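Local coordinates for protein Exo-arabinanase (Penicillium chrysogenum, PDB 3A72) that acts as an exo-1,5-alpha-L-arabinanase, a glycoside hydrolase with a six-bladed beta-propeller fold that probably releases arabinobiose from the ends of arabinan chains, at residues A[167-172]-A[190-195]; A[281-286]-A[290-295]; A[318-323]-A[327-332]. All coordinates share one frame; numbering follows the deposited sequence.

Contact 1 of 3, residues A[167-172]-A[190-195]; sequences DQRDNA and GPVVED
Asp167 and Glu194 mark the nearest approach of the two backbones, with CA atoms 9.1 Å apart, because strand 177-183 runs between the strands to which they belong. Within this four-stranded blade of the six-bladed beta-propeller, strand 160-167 ends at Asp167 and strand 193-196 forms an outermost strand, and the two segments meet through side chains and one water, with no direct hydrogen bond between them. Asp167 is the hub. Its OD1 accepts the backbone N of Arg169 at 2.9 Å, an Asx turn, and on the opposite face of the carboxylate takes Arg169 NE at 2.8 Å. Arg169 NH2 meets Asp167 OD2 at 3.0 Å, in the guanidinium plane but above that of the carboxylate. A bend at chi3 (-58°) turns the arginine back for this side-on, two-nitrogen salt bridge, and NH1 is hydrogen-bonded to Ala136 O. The methyl Val192 CG2 comes obliquely against the same guanidinium, 3.6 Å from NH2. Beside this pair, a water donates a short 2.5 Å bond to Glu194 OE2 and a weak one to Asp167 OD2; Glu194 OE1 is bound to Thr177. Gln168, next to the hub, touches the bound arabinofuranose. The water's two protons probably soften the repulsion between Asp167 and Glu194, whereas Asp170 OD2 stands 4.2 Å from Glu194 OE2, a like-charged pair with no bond.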
ATOM      1  N   ASP A 167      -2.166 -10.556  -8.803  1.00  4.44           N
ATOM      2  CA  ASP A 167      -2.658 -11.912  -8.961  1.00  4.52           C
ATOM      3  C   ASP A 167      -1.810 -12.670  -9.948  1.00  4.18           C
ATOM      4  O   ASP A 167      -1.681 -12.226 -11.106  1.00  5.23           O
ATOM      5  CB  ASP A 167      -4.104 -11.858  -9.429  1.00  5.03           C
ATOM      6  CG  ASP A 167      -4.859 -13.143  -9.394  1.00  5.90           C
ATOM      7  OD1 ASP A 167      -4.274 -14.173  -8.956  1.00  5.85           O
ATOM      8  OD2 ASP A 167      -6.055 -13.147  -9.759  1.00  7.97           O
ATOM      9  N   GLN A 168      -1.254 -13.807  -9.574  1.00  4.58           N
ATOM     10  CA  GLN A 168      -0.567 -14.688 -10.466  1.00  4.37           C
ATOM     11  C   GLN A 168      -1.383 -15.945 -10.824  1.00  4.81           C
ATOM     12  O   GLN A 168      -0.867 -16.835 -11.523  1.00  5.73           O
ATOM     13  CB  GLN A 168       0.794 -15.116  -9.906  1.00  4.76           C
ATOM     14  CG  GLN A 168       1.805 -13.956  -9.857  1.00  4.96           C
ATOM     15  CD  GLN A 168       3.195 -14.400  -9.536  1.00  5.02           C
ATOM     16  OE1 GLN A 168       3.717 -15.454 -10.095  1.00  8.22           O
ATOM     17  NE2 GLN A 168       3.901 -13.685  -8.801  1.00  3.71           N
ATOM     18  N   ARG A 169      -2.640 -16.036 -10.400  1.00  5.01           N
ATOM     19  CA  ARG A 169      -3.367 -17.275 -10.586  1.00  5.56           C
ATOM     20  C   ARG A 169      -3.731 -17.565 -12.051  1.00  7.27           C
ATOM     21  O   ARG A 169      -3.911 -18.730 -12.406  1.00  9.62           O
ATOM     22  CB  ARG A 169      -4.620 -17.316  -9.709  1.00  5.50           C
ATOM     23  CG  ARG A 169      -4.333 -17.421  -8.254  1.00  5.63           C
ATOM     24  CD  ARG A 169      -5.503 -17.195  -7.319  1.00  6.21           C
ATOM     25  NE  ARG A 169      -6.048 -15.862  -7.565  1.00  5.82           N
ATOM     26  CZ  ARG A 169      -7.084 -15.352  -6.939  1.00  6.05           C
ATOM     27  NH1 ARG A 169      -7.680 -15.950  -5.932  1.00  6.96           N
ATOM     28  NH2 ARG A 169      -7.511 -14.220  -7.419  1.00  6.41           N
ATOM     29  N   ASP A 170      -3.828 -16.547 -12.901  1.00  7.37           N
ATOM     30  CA  ASP A 170      -4.087 -16.828 -14.330  1.00  9.78           C
ATOM     31  C   ASP A 170      -2.774 -17.063 -15.083  1.00 10.01           C
ATOM     32  O   ASP A 170      -2.441 -16.384 -16.052  1.00 10.76           O
ATOM     33  CB  ASP A 170      -4.887 -15.718 -14.921  1.00 12.03           C
ATOM     34  CG  ASP A 170      -5.604 -16.009 -16.253  1.00 16.92           C
ATOM     35  OD1 ASP A 170      -5.517 -17.188 -16.651  1.00 24.72           O
ATOM     36  OD2 ASP A 170      -6.207 -14.986 -16.750  1.00 25.21           O
ATOM     37  N   ASN A 171      -2.049 -18.079 -14.609  1.00 12.15           N
ATOM     38  CA  ASN A 171      -0.642 -18.297 -14.984  1.00 13.40           C
ATOM     39  C   ASN A 171      -0.523 -18.878 -16.382  1.00 14.25           C
ATOM     40  O   ASN A 171       0.494 -18.890 -17.003  1.00 19.43           O
ATOM     41  CB  ASN A 171       0.039 -19.192 -13.943  1.00 12.87           C
ATOM     42  CG  ASN A 171      -0.606 -20.532 -13.725  1.00 14.04           C
ATOM     43  OD1 ASN A 171      -1.777 -20.830 -13.878  1.00 17.38           O
ATOM     44  ND2 ASN A 171       0.159 -21.498 -13.248  1.00 23.05           N
ATOM     45  N   ALA A 172      -1.602 -19.419 -16.930  1.00 16.48           N
ATOM     46  CA  ALA A 172      -1.446 -19.902 -18.314  1.00 19.52           C
ATOM     47  C   ALA A 172      -1.312 -18.755 -19.290  1.00 14.91           C
ATOM     48  O   ALA A 172      -0.826 -18.979 -20.401  1.00 20.79           O
ATOM     49  CB  ALA A 172      -2.630 -20.743 -18.707  1.00 37.24           C
ATOM     50  N   GLY A 190     -17.381 -10.763  -4.222  1.00 10.01           N
ATOM     51  CA  GLY A 190     -17.765 -11.041  -5.567  1.00  9.03           C
ATOM     52  C   GLY A 190     -16.620 -11.654  -6.358  1.00  8.23           C
ATOM     53  O   GLY A 190     -15.528 -11.874  -5.843  1.00 10.78           O
ATOM     54  N   PRO A 191     -16.858 -11.895  -7.634  1.00  8.05           N
ATOM     55  CA  PRO A 191     -15.844 -12.569  -8.399  1.00  9.26           C
ATOM     56  C   PRO A 191     -14.626 -11.699  -8.670  1.00  6.56           C
ATOM     57  O   PRO A 191     -14.658 -10.469  -8.571  1.00  7.54           O
ATOM     58  CB  PRO A 191     -16.552 -12.924  -9.686  1.00 13.32           C
ATOM     59  CG  PRO A 191     -17.735 -12.045  -9.725  1.00 17.80           C
ATOM     60  CD  PRO A 191     -18.058 -11.551  -8.366  1.00  9.73           C
ATOM     61  N   VAL A 192     -13.542 -12.357  -9.017  1.00  6.47           N
ATOM     62  CA  VAL A 192     -12.341 -11.653  -9.425  1.00  5.75           C
ATOM     63  C   VAL A 192     -12.586 -10.881 -10.711  1.00  5.86           C
ATOM     64  O   VAL A 192     -13.014 -11.450 -11.720  1.00  9.16           O
ATOM     65  CB  VAL A 192     -11.156 -12.665  -9.598  1.00  6.12           C
ATOM     66  CG1 VAL A 192      -9.917 -11.949 -10.072  1.00  9.13           C
ATOM     67  CG2 VAL A 192     -10.953 -13.379  -8.258  1.00  8.31           C
ATOM     68  N   VAL A 193     -12.260  -9.614 -10.726  1.00  5.50           N
ATOM     69  CA  VAL A 193     -12.331  -8.714 -11.884  1.00  5.50           C
ATOM     70  C   VAL A 193     -10.925  -8.353 -12.296  1.00  5.15           C
ATOM     71  O   VAL A 193     -10.166  -7.814 -11.495  1.00  5.57           O
ATOM     72  CB  VAL A 193     -13.161  -7.465 -11.557  1.00  5.95           C
ATOM     73  CG1 VAL A 193     -13.188  -6.522 -12.747  1.00  7.62           C
ATOM     74  CG2 VAL A 193     -14.556  -7.863 -11.173  1.00  8.39           C
ATOM     75  N   GLU A 194     -10.560  -8.643 -13.548  1.00  6.02           N
ATOM     76  CA  GLU A 194      -9.243  -8.251 -14.050  1.00  6.25           C
ATOM     77  C   GLU A 194      -9.187  -6.764 -14.334  1.00  6.47           C
ATOM     78  O   GLU A 194     -10.023  -6.229 -15.060  1.00 10.64           O
ATOM     79  CB  GLU A 194      -8.918  -9.032 -15.324  1.00  9.03           C
ATOM     80  CG  GLU A 194      -8.927 -10.522 -15.121  1.00 10.78           C
ATOM     81  CD  GLU A 194      -7.720 -11.008 -14.406  1.00 11.85           C
ATOM     82  OE1 GLU A 194      -6.646 -10.401 -14.287  1.00 11.84           O
ATOM     83  OE2 GLU A 194      -7.789 -12.207 -14.007  1.00 26.22           O
ATOM     84  N   ASP A 195      -8.242  -6.084 -13.762  1.00  5.45           N
ATOM     85  CA  ASP A 195      -8.069  -4.646 -13.946  1.00  5.59           C
ATOM     86  C   ASP A 195      -6.941  -4.313 -14.928  1.00  6.27           C
ATOM     87  O   ASP A 195      -7.130  -3.480 -15.811  1.00  8.12           O
ATOM     88  CB  ASP A 195      -7.819  -4.004 -12.578  1.00  5.98           C
ATOM     89  CG  ASP A 195      -9.039  -3.935 -11.732  1.00  5.94           C
ATOM     90  OD1 ASP A 195     -10.175  -3.889 -12.275  1.00  7.08           O
ATOM     91  OD2 ASP A 195      -8.873  -3.890 -10.466  1.00  6.49           O
TER
HETATM   92  O   HOH W   1      -5.942 -13.033 -12.576  1.00 22.38           O

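Contact 2 of 3, residues A[281-286]-A[290-295]; sequences TIIVSS and GTLFIN
Ile282 with Asn295 and Val284 with Phe293 are hydrogen-bonded antiparallel pairs flanking the non-hydrogen-bonded pair Ile283 and Ile294, the strand directions making an angle of 157°. Each hydrogen-bonded pair is tied twice; the shortest of the four bonds, Val284 N to Phe293 O at 2.8 Å, runs nearly along the C=O axis. Between them the CA-H groups also face carbonyls, as where Ile294 CA lies 3.2 Å from Ile282 O. Ile283 and Ile294 lie side by side and point the same way, CG1 of the former 4.1 Å from CG2 of the latter. With Ile294 CG1 set between its own N and carbonyl carbon (chi1 70°), CG2 takes the position anti to the carbonyl carbon and meets Ile283, while CB rests 3.7 Å from Thr281 CG2. These strands are the central hairpin of a four-stranded propeller blade, flanked by strands 269-273 and 304-306. On the face of Val284, Phe293 CD2 comes 3.5 Å from Val284 O, which lies oblique to the ring. Asn295, on that same face, accepts from the backbone N of Ala297 and Gly299 through OD1 and gives ND2 to Glu300 O. Toward the turn, Leu292 CD2 packs 3.9 Å from Ser285 CB, and Ser285 OG is bound to Arg316 NE. Beyond it a water accepts from Ser286 N at 2.8 Å and lies 2.7 Å from Thr291 O.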
ATOM      1  N   THR A 281      -2.661  18.678  -5.130  1.00  5.19           N
ATOM      2  CA  THR A 281      -1.434  18.048  -5.568  1.00  4.74           C
ATOM      3  C   THR A 281      -1.523  16.544  -5.345  1.00  4.63           C
ATOM      4  O   THR A 281      -1.766  16.110  -4.227  1.00  5.14           O
ATOM      5  CB  THR A 281      -0.223  18.632  -4.821  1.00  5.31           C
ATOM      6  OG1 THR A 281      -0.231  20.075  -4.924  1.00  5.98           O
ATOM      7  CG2 THR A 281       1.078  18.170  -5.415  1.00  5.67           C
ATOM      8  N   ILE A 282      -1.233  15.792  -6.391  1.00  4.60           N
ATOM      9  CA  ILE A 282      -0.983  14.350  -6.265  1.00  4.26           C
ATOM     10  C   ILE A 282       0.484  14.192  -5.925  1.00  4.27           C
ATOM     11  O   ILE A 282       1.346  14.837  -6.554  1.00  4.77           O
ATOM     12  CB  ILE A 282      -1.330  13.567  -7.551  1.00  4.35           C
ATOM     13  CG1 ILE A 282      -2.715  13.880  -8.084  1.00  4.72           C
ATOM     14  CG2 ILE A 282      -1.156  12.059  -7.304  1.00  5.07           C
ATOM     15  CD1 ILE A 282      -2.976  13.314  -9.465  1.00  6.27           C
ATOM     16  N   ILE A 283       0.793  13.338  -4.956  1.00  4.31           N
ATOM     17  CA  ILE A 283       2.173  13.095  -4.501  1.00  4.10           C
ATOM     18  C   ILE A 283       2.422  11.607  -4.623  1.00  4.01           C
ATOM     19  O   ILE A 283       1.622  10.789  -4.116  1.00  4.73           O
ATOM     20  CB  ILE A 283       2.372  13.609  -3.090  1.00  4.52           C
ATOM     21  CG1 ILE A 283       1.926  15.057  -2.946  1.00  5.16           C
ATOM     22  CG2 ILE A 283       3.859  13.425  -2.683  1.00  5.63           C
ATOM     23  CD1 ILE A 283       2.007  15.567  -1.520  1.00  7.26           C
ATOM     24  N   VAL A 284       3.500  11.237  -5.306  1.00  4.19           N
ATOM     25  CA  VAL A 284       3.867   9.870  -5.578  1.00  4.27           C
ATOM     26  C   VAL A 284       5.276   9.583  -5.076  1.00  4.18           C
ATOM     27  O   VAL A 284       6.215  10.404  -5.220  1.00  4.94           O
ATOM     28  CB  VAL A 284       3.764   9.574  -7.097  1.00  4.66           C
ATOM     29  CG1 VAL A 284       4.524   8.295  -7.526  1.00  5.85           C
ATOM     30  CG2 VAL A 284       2.308   9.473  -7.491  1.00  5.11           C
ATOM     31  N   SER A 285       5.437   8.395  -4.491  1.00  4.26           N
ATOM     32  CA  SER A 285       6.724   7.811  -4.160  1.00  4.31           C
ATOM     33  C   SER A 285       6.916   6.544  -4.997  1.00  4.29           C
ATOM     34  O   SER A 285       5.951   5.860  -5.357  1.00  4.64           O
ATOM     35  CB  SER A 285       6.753   7.447  -2.671  1.00  4.65           C
ATOM     36  OG  SER A 285       7.963   6.852  -2.269  1.00  4.93           O
ATOM     37  N   SER A 286       8.171   6.217  -5.268  1.00  4.51           N
ATOM     38  CA  SER A 286       8.586   4.952  -5.805  1.00  4.59           C
ATOM     39  C   SER A 286       9.420   4.217  -4.736  1.00  4.57           C
ATOM     40  O   SER A 286       9.752   4.772  -3.709  1.00  5.19           O
ATOM     41  CB  SER A 286       9.438   5.075  -7.064  1.00  5.30           C
ATOM     42  OG  SER A 286      10.750   5.482  -6.666  1.00  5.62           O
ATOM     43  N   GLY A 290      14.597   8.346  -3.436  1.00  6.31           N
ATOM     44  CA  GLY A 290      14.332   9.012  -2.182  1.00  5.89           C
ATOM     45  C   GLY A 290      13.491  10.275  -2.273  1.00  5.30           C
ATOM     46  O   GLY A 290      12.831  10.650  -1.300  1.00  5.86           O
ATOM     47  N   THR A 291      13.500  10.915  -3.426  1.00  5.49           N
ATOM     48  CA  THR A 291      12.718  12.094  -3.737  1.00  5.00           C
ATOM     49  C   THR A 291      11.242  11.745  -3.827  1.00  4.60           C
ATOM     50  O   THR A 291      10.839  10.587  -3.721  1.00  5.28           O
ATOM     51  CB  THR A 291      13.252  12.683  -5.052  1.00  4.95           C
ATOM     52  OG1 THR A 291      13.236  11.611  -5.963  1.00  6.07           O
ATOM     53  CG2 THR A 291      14.639  13.259  -4.902  1.00  6.61           C
ATOM     54  N   LEU A 292      10.427  12.775  -4.038  1.00  4.94           N
ATOM     55  CA  LEU A 292       9.001  12.617  -4.306  1.00  5.07           C
ATOM     56  C   LEU A 292       8.668  13.231  -5.641  1.00  4.39           C
ATOM     57  O   LEU A 292       9.415  14.075  -6.173  1.00  5.34           O
ATOM     58  CB  LEU A 292       8.137  13.248  -3.206  1.00  5.01           C
ATOM     59  CG  LEU A 292       8.235  12.548  -1.835  1.00  5.33           C
ATOM     60  CD1 LEU A 292       7.636  13.477  -0.774  1.00  7.69           C
ATOM     61  CD2 LEU A 292       7.527  11.219  -1.816  1.00  6.85           C
ATOM     62  N   PHE A 293       7.515  12.858  -6.204  1.00  4.59           N
ATOM     63  CA  PHE A 293       7.053  13.310  -7.503  1.00  4.44           C
ATOM     64  C   PHE A 293       5.674  13.915  -7.332  1.00  4.31           C
ATOM     65  O   PHE A 293       4.790  13.244  -6.807  1.00  4.99           O
ATOM     66  CB  PHE A 293       7.063  12.144  -8.509  1.00  4.70           C
ATOM     67  CG  PHE A 293       8.395  11.456  -8.529  1.00  4.63           C
ATOM     68  CD1 PHE A 293       9.453  12.017  -9.271  1.00  5.08           C
ATOM     69  CD2 PHE A 293       8.634  10.334  -7.777  1.00  5.51           C
ATOM     70  CE1 PHE A 293      10.714  11.450  -9.184  1.00  6.12           C
ATOM     71  CE2 PHE A 293       9.889   9.785  -7.715  1.00  6.39           C
ATOM     72  CZ  PHE A 293      10.921  10.322  -8.437  1.00  6.57           C
ATOM     73  N   ILE A 294       5.496  15.163  -7.758  1.00  4.43           N
ATOM     74  CA  ILE A 294       4.233  15.824  -7.547  1.00  4.36           C
ATOM     75  C   ILE A 294       3.596  16.261  -8.847  1.00  4.27           C
ATOM     76  O   ILE A 294       4.255  16.504  -9.869  1.00  4.95           O
ATOM     77  CB  ILE A 294       4.380  17.003  -6.549  1.00  4.97           C
ATOM     78  CG1 ILE A 294       5.172  18.210  -7.129  1.00  5.90           C
ATOM     79  CG2 ILE A 294       4.993  16.504  -5.257  1.00  5.67           C
ATOM     80  CD1 ILE A 294       5.137  19.435  -6.241  1.00  9.71           C
ATOM     81  N   ASN A 295       2.266  16.457  -8.788  1.00  4.68           N
ATOM     82  CA  ASN A 295       1.516  16.875  -9.979  1.00  4.92           C
ATOM     83  C   ASN A 295       0.325  17.712  -9.532  1.00  4.77           C
ATOM     84  O   ASN A 295      -0.561  17.215  -8.772  1.00  5.15           O
ATOM     85  CB  ASN A 295       1.070  15.665 -10.776  1.00  5.38           C
ATOM     86  CG  ASN A 295       0.545  16.043 -12.122  1.00  4.57           C
ATOM     87  OD1 ASN A 295      -0.483  16.739 -12.214  1.00  5.32           O
ATOM     88  ND2 ASN A 295       1.161  15.578 -13.179  1.00  5.87           N
TER
HETATM   89  O   HOH W   2      10.238   8.065  -4.634  1.00  5.61           O

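Contact 3 of 3, residues A[318-323]-A[327-332]; sequences LRVLSE and RYLVVN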
ATOM      1  N   LEU A 318       2.947   6.862   1.900  1.00  4.26           N
ATOM      2  CA  LEU A 318       2.635   8.274   2.043  1.00  4.26           C
ATOM      3  C   LEU A 318       1.252   8.422   2.677  1.00  4.53           C
ATOM      4  O   LEU A 318       0.336   7.628   2.414  1.00  5.11           O
ATOM      5  CB  LEU A 318       2.590   8.966   0.683  1.00  4.52           C
ATOM      6  CG  LEU A 318       3.841   8.871  -0.183  1.00  4.65           C
ATOM      7  CD1 LEU A 318       3.623   9.582  -1.504  1.00  5.87           C
ATOM      8  CD2 LEU A 318       5.042   9.433   0.559  1.00  6.27           C
ATOM      9  N   ARG A 319       1.050   9.507   3.418  1.00  4.74           N
ATOM     10  CA  ARG A 319      -0.278   9.845   3.923  1.00  4.53           C
ATOM     11  C   ARG A 319      -0.372  11.367   4.096  1.00  4.24           C
ATOM     12  O   ARG A 319       0.443  11.973   4.768  1.00  5.10           O
ATOM     13  CB  ARG A 319      -0.612   9.145   5.202  1.00  5.15           C
ATOM     14  CG  ARG A 319      -2.024   9.431   5.664  1.00  6.19           C
ATOM     15  CD  ARG A 319      -2.530   8.483   6.734  1.00  6.35           C
ATOM     16  NE  ARG A 319      -2.657   7.132   6.196  1.00  5.52           N
ATOM     17  CZ  ARG A 319      -3.648   6.721   5.383  1.00  6.18           C
ATOM     18  NH1 ARG A 319      -4.622   7.518   5.043  1.00  8.07           N
ATOM     19  NH2 ARG A 319      -3.604   5.495   4.943  1.00  6.97           N
ATOM     20  N   VAL A 320      -1.417  11.942   3.514  1.00  4.73           N
ATOM     21  CA  VAL A 320      -1.750  13.341   3.755  1.00  4.60           C
ATOM     22  C   VAL A 320      -2.586  13.371   5.038  1.00  4.92           C
ATOM     23  O   VAL A 320      -3.723  12.826   5.060  1.00  5.77           O
ATOM     24  CB  VAL A 320      -2.507  13.951   2.584  1.00  5.27           C
ATOM     25  CG1 VAL A 320      -2.955  15.383   2.920  1.00  6.24           C
ATOM     26  CG2 VAL A 320      -1.623  13.954   1.322  1.00  5.73           C
ATOM     27  N   LEU A 321      -2.045  13.940   6.090  1.00  5.36           N
ATOM     28  CA  LEU A 321      -2.813  14.050   7.322  1.00  5.27           C
ATOM     29  C   LEU A 321      -3.932  15.054   7.154  1.00  5.41           C
ATOM     30  O   LEU A 321      -3.871  15.969   6.339  1.00  6.03           O
ATOM     31  CB  LEU A 321      -1.881  14.455   8.464  1.00  6.29           C
ATOM     32  CG  LEU A 321      -0.722  13.486   8.733  1.00  6.68           C
ATOM     33  CD1 LEU A 321       0.032  13.987   9.956  1.00  8.74           C
ATOM     34  CD2 LEU A 321      -1.165  12.062   8.886  1.00  9.22           C
ATOM     35  N   SER A 322      -5.006  14.881   7.934  1.00  4.83           N
ATOM     36  CA  SER A 322      -6.174  15.724   7.793  1.00  5.30           C
ATOM     37  C   SER A 322      -5.977  17.142   8.321  1.00  5.12           C
ATOM     38  O   SER A 322      -6.663  18.084   7.865  1.00  5.92           O
ATOM     39  CB  SER A 322      -7.349  15.080   8.499  1.00  6.03           C
ATOM     40  OG  SER A 322      -7.093  14.840   9.840  1.00  6.68           O
ATOM     41  N   GLU A 323      -5.075  17.302   9.241  1.00  4.72           N
ATOM     42  CA  GLU A 323      -4.944  18.558   9.980  1.00  4.96           C
ATOM     43  C   GLU A 323      -4.723  19.727   9.056  1.00  5.04           C
ATOM     44  O   GLU A 323      -4.013  19.657   8.053  1.00  5.44           O
ATOM     45  CB  GLU A 323      -3.859  18.493  11.013  1.00  5.51           C
ATOM     46  CG  GLU A 323      -4.217  17.687  12.248  1.00  5.79           C
ATOM     47  CD  GLU A 323      -4.188  16.223  12.153  1.00  5.74           C
ATOM     48  OE1 GLU A 323      -3.746  15.633  11.157  1.00  5.98           O
ATOM     49  OE2 GLU A 323      -4.746  15.592  13.162  1.00  7.93           O
ATOM     50  N   ARG A 327      -2.427  19.797   5.222  1.00  6.00           N
ATOM     51  CA  ARG A 327      -1.163  20.492   5.161  1.00  6.08           C
ATOM     52  C   ARG A 327       0.094  19.626   5.326  1.00  5.47           C
ATOM     53  O   ARG A 327       1.142  20.018   4.835  1.00  6.16           O
ATOM     54  CB  ARG A 327      -1.186  21.564   6.287  1.00  6.57           C
ATOM     55  CG  ARG A 327       0.112  22.393   6.303  1.00  7.07           C
ATOM     56  CD  ARG A 327      -0.093  23.633   7.228  1.00  8.47           C
ATOM     57  NE  ARG A 327       1.236  24.250   7.410  1.00  8.80           N
ATOM     58  CZ  ARG A 327       1.416  25.294   8.215  1.00 11.24           C
ATOM     59  NH1 ARG A 327       0.408  25.869   8.819  1.00 14.70           N
ATOM     60  NH2 ARG A 327       2.646  25.740   8.352  1.00 16.03           N
ATOM     61  N   TYR A 328       0.024  18.516   6.039  1.00  5.96           N
ATOM     62  CA  TYR A 328       1.224  17.748   6.416  1.00  5.51           C
ATOM     63  C   TYR A 328       1.189  16.378   5.762  1.00  5.45           C
ATOM     64  O   TYR A 328       0.182  15.690   5.713  1.00  6.59           O
ATOM     65  CB  TYR A 328       1.278  17.630   7.945  1.00  6.69           C
ATOM     66  CG  TYR A 328       1.477  18.971   8.616  1.00  7.28           C
ATOM     67  CD1 TYR A 328       2.734  19.542   8.712  1.00  8.26           C
ATOM     68  CD2 TYR A 328       0.364  19.682   9.064  1.00  8.84           C
ATOM     69  CE1 TYR A 328       2.920  20.768   9.302  1.00 10.67           C
ATOM     70  CE2 TYR A 328       0.563  20.929   9.678  1.00 10.87           C
ATOM     71  CZ  TYR A 328       1.824  21.448   9.780  1.00 11.96           C
ATOM     72  OH  TYR A 328       2.025  22.688  10.347  1.00 15.78           O
ATOM     73  N   LEU A 329       2.383  15.973   5.272  1.00  5.12           N
ATOM     74  CA  LEU A 329       2.582  14.698   4.619  1.00  4.67           C
ATOM     75  C   LEU A 329       3.474  13.758   5.445  1.00  4.54           C
ATOM     76  O   LEU A 329       4.624  14.114   5.746  1.00  5.43           O
ATOM     77  CB  LEU A 329       3.276  14.928   3.276  1.00  4.70           C
ATOM     78  CG  LEU A 329       3.560  13.664   2.439  1.00  4.95           C
ATOM     79  CD1 LEU A 329       2.283  13.049   1.901  1.00  5.87           C
ATOM     80  CD2 LEU A 329       4.538  13.992   1.332  1.00  5.62           C
ATOM     81  N   VAL A 330       2.988  12.579   5.763  1.00  4.73           N
ATOM     82  CA  VAL A 330       3.770  11.475   6.320  1.00  4.69           C
ATOM     83  C   VAL A 330       4.440  10.730   5.195  1.00  4.49           C
ATOM     84  O   VAL A 330       3.804  10.384   4.185  1.00  4.80           O
ATOM     85  CB  VAL A 330       2.833  10.554   7.087  1.00  5.17           C
ATOM     86  CG1 VAL A 330       3.376   9.153   7.281  1.00  7.43           C
ATOM     87  CG2 VAL A 330       2.468  11.157   8.449  1.00  6.88           C
ATOM     88  N   VAL A 331       5.740  10.448   5.389  1.00  4.60           N
ATOM     89  CA  VAL A 331       6.543   9.637   4.497  1.00  4.67           C
ATOM     90  C   VAL A 331       7.193   8.552   5.371  1.00  4.45           C
ATOM     91  O   VAL A 331       8.004   8.870   6.239  1.00  5.17           O
ATOM     92  CB  VAL A 331       7.605  10.454   3.724  1.00  4.76           C
ATOM     93  CG1 VAL A 331       8.246   9.569   2.683  1.00  5.21           C
ATOM     94  CG2 VAL A 331       7.018  11.709   3.148  1.00  5.65           C
ATOM     95  N   ASN A 332       6.798   7.298   5.181  1.00  4.36           N
ATOM     96  CA  ASN A 332       7.069   6.212   6.145  1.00  4.61           C
ATOM     97  C   ASN A 332       7.754   5.074   5.445  1.00  4.52           C
ATOM     98  O   ASN A 332       7.155   4.467   4.524  1.00  4.95           O
ATOM     99  CB  ASN A 332       5.724   5.800   6.718  1.00  4.81           C
ATOM    100  CG  ASN A 332       5.629   4.582   7.573  1.00  4.83           C
ATOM    101  OD1 ASN A 332       6.621   4.071   8.230  1.00  7.23           O
ATOM    102  ND2 ASN A 332       4.520   4.006   7.634  1.00  3.91           N
TER
HETATM  103  O   HOH W   3      -2.160  17.686   7.625  1.00  7.71           O
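Leu318 and Val331 lie side by side, pointing the same way, with Leu318 CD2 3.8 Å from Val331 CG1. Next to them on this face Leu329 crosses Val320 obliquely, its CD1 4.1 Å from Val320 CG2 and 3.6 Å from Arg319 O. Val271 of strand 269-273 packs against Leu318, Val320 and Leu329. Across the sheet, Leu321 meets Val330 at about a right angle, CD2 to CG2 3.8 Å, while Val330 CB and Arg319 CB stand next to each other. The N-to-C directions of strands 318-320 and 328-332 make an angle of 164°, close to antiparallel. Arg319 and Val330 form a hydrogen-bonded pair with two backbone bonds, the shorter from Val330 N to Arg319 O at 2.8 Å. Leu321 N continues the pattern to Tyr328 O at 2.9 Å. With CG anti to the backbone N (chi1 -176°) and a bend at chi3, the Arg319 side chain leads away from strand 328-333 toward Asn28 and a salt bridge with Glu29. At the other end Arg327 N reaches back to Glu323 O at 3.2 Å, spanning the short helix 323-326. A water fills the corner, accepting from Tyr328 N, donating to Glu323 O and more weakly to Leu321 O; it sits at the edge of the Tyr328 ring. Arg327, extended from CG to NE, lays CG against one face of that ring and its guanidinium beneath the hydroxyl, Tyr328 OH standing 3.3 Å above the guanidinium plane. Asp350 forms a salt bridge with Arg327 NE. The two strands begin the last blade of the six-bladed beta-propeller, which the N-terminal strand 6-10 completes from its outer edge, the ring closure often called Velcro.

From the N terminus, strand 6-10 is first laid down as the outer edge of the blade that contact 3 will later help to build. After two complete blades, contact 1 closes a loop of 17 residues in the third, a loop that includes strand 177-183. Contact 2 then closes a hairpin over three residues and contact 3 a turn over three helical ones. All three follow in series, none enclosing or crossing another. Contacts 2 and 3 belong to adjoining blades, with centres about 12 Å apart, and touch: Leu292 CD1 lies 3.8 Å from Leu329 CD2. Contacts 1 and 3 lie on opposite sides of the chain's centre, their centres about 33 Å apart.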